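Local coordinates for uncharacterized protein (Plasmodium falciparum, PDB 1ZSO), which is of unknown function, though it belongs to a conserved eukaryotic family to which zinc binding is generally assigned, at the interface of chains A and B. Sequence-based numbering; all coordinates share one arbitrary frame. Chains: chain A/B, hypothetical protein.

The interface of chains A and B. Residues chain A 53, 56; chain B 58-59, 61, 70, 79.
The guanidinium of A:Arg53 meets B:Pro61 on one face, tip first: the CG corner of the proline leads, 3.7 Å from CZ of the arginine, with CD 4.0 Å above the guanidinium plane and offset toward its rim. At the edge, in plane, stands CE2 of B:Tyr79, a doubtful contact because the model is too tight there. B:Pro61 also puts CG over a face of the B:Tyr79 ring, again toward the rim, so the proline touches both flat groups. Arginine and tyrosine meet tip to tip, their planes turned 63° apart. NH2 of A:Arg53 is 2.8 Å from the phenol OH of B:Tyr79, but a hydrogen bond here is doubtful, since the nitrogen approaches from beside the ring at a poor angle. The arginine gets there with its chain extended from CG to NE. B:Met70, a selenomethionine, crosses it at about a right angle and brings its terminal methyl CE to 3.4 Å from NH1.

Nearer the arginine backbone, A:Asp56 lies obliquely across B:Leu58, whose CD2 methyl sits 3.6 Å from the carboxylate carbon CG. One carboxylate oxygen, OD2, accepts a hydrogen bond from the backbone N of A:Arg53 at 2.9 Å, met from above the carboxylate plane, and this probably steadies the loop from A:Arg53 to A:Asp56. The other, OD1, holds a water at 2.7 Å, and that water takes a nearly straight bond (171° at H) from the backbone N of B:Glu59.

Repeated by two-fold symmetry, the patch joins a loop of one copy to strand 58-59 and its neighbours in the other, and may help hold a dimer, though the crystal alone does not establish that assembly in solution.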
loop_
_atom_site.group_PDB
_atom_site.type_symbol
_atom_site.label_atom_id
_atom_site.label_comp_id
_atom_site.label_asym_id
_atom_site.label_seq_id
_atom_site.Cartn_x
_atom_site.Cartn_y
_atom_site.Cartn_z
ATOM N N ARG A 53 5.015 1.365 6.258
ATOM C CA ARG A 53 6.209 1.330 7.063
ATOM C C ARG A 53 7.412 1.593 6.208
ATOM O O ARG A 53 7.383 1.350 5.003
ATOM C CB ARG A 53 6.382 -0.033 7.724
ATOM C CG ARG A 53 5.202 -0.360 8.516
ATOM C CD ARG A 53 5.172 -1.715 9.011
ATOM N NE ARG A 53 4.085 -1.766 9.974
ATOM C CZ ARG A 53 2.811 -1.827 9.620
ATOM N NH1 ARG A 53 2.466 -1.818 8.313
ATOM N NH2 ARG A 53 1.886 -1.872 10.559
ATOM N N ASP A 56 8.722 -1.238 4.043
ATOM C CA ASP A 56 7.976 -1.698 2.836
ATOM C C ASP A 56 8.836 -1.599 1.571
ATOM O O ASP A 56 9.542 -0.642 1.368
ATOM C CB ASP A 56 6.667 -0.931 2.638
ATOM C CG ASP A 56 5.640 -1.218 3.756
ATOM O OD1 ASP A 56 5.801 -2.253 4.419
ATOM O OD2 ASP A 56 4.668 -0.438 3.954
ATOM N N LEU B 58 5.404 -6.422 2.152
ATOM C CA LEU B 58 5.052 -5.715 3.386
ATOM C C LEU B 58 5.138 -6.664 4.566
ATOM O O LEU B 58 4.449 -7.693 4.598
ATOM C CB LEU B 58 3.637 -5.158 3.337
ATOM C CG LEU B 58 3.092 -4.509 2.067
ATOM C CD1 LEU B 58 1.730 -3.851 2.328
ATOM C CD2 LEU B 58 4.007 -3.470 1.477
ATOM N N GLU B 59 5.980 -6.314 5.537
ATOM C CA GLU B 59 6.195 -7.133 6.706
ATOM C C GLU B 59 5.025 -6.908 7.659
ATOM O O GLU B 59 4.729 -5.786 8.012
ATOM C CB GLU B 59 7.512 -6.757 7.364
ATOM C CG GLU B 59 8.728 -6.983 6.486
ATOM C CD GLU B 59 9.231 -8.449 6.480
ATOM O OE1 GLU B 59 8.795 -9.273 7.343
ATOM O OE2 GLU B 59 10.085 -8.766 5.603
ATOM N N PRO B 61 3.178 -6.962 11.181
ATOM C CA PRO B 61 3.495 -6.881 12.618
ATOM C C PRO B 61 2.966 -8.089 13.403
ATOM O O PRO B 61 1.895 -8.616 13.102
ATOM C CB PRO B 61 2.828 -5.577 13.069
ATOM C CG PRO B 61 2.555 -4.813 11.791
ATOM C CD PRO B 61 2.295 -5.865 10.739
HETATM N N MSE B 70 -1.745 -4.315 2.725
HETATM C CA MSE B 70 -2.195 -4.254 4.109
HETATM C C MSE B 70 -2.989 -2.974 4.452
HETATM O O MSE B 70 -2.788 -1.909 3.870
HETATM C CB MSE B 70 -1.009 -4.265 5.063
HETATM C CG MSE B 70 -0.420 -5.599 5.400
HETATM SE SE MSE B 70 0.596 -5.319 7.132
HETATM C CE MSE B 70 2.200 -4.575 6.398
ATOM N N TYR B 79 -4.306 -5.835 11.865
ATOM C CA TYR B 79 -3.849 -5.540 10.514
ATOM C C TYR B 79 -4.487 -6.527 9.537
ATOM O O TYR B 79 -4.539 -7.725 9.802
ATOM C CB TYR B 79 -2.327 -5.612 10.418
ATOM C CG TYR B 79 -1.619 -4.409 11.035
ATOM C CD1 TYR B 79 -1.311 -4.380 12.397
ATOM C CD2 TYR B 79 -1.267 -3.288 10.248
ATOM C CE1 TYR B 79 -0.661 -3.257 12.986
ATOM C CE2 TYR B 79 -0.619 -2.167 10.808
ATOM C CZ TYR B 79 -0.316 -2.144 12.180
ATOM O OH TYR B 79 0.372 -1.038 12.747
HETATM O O HOH W 1 7.551 -3.891 5.565
#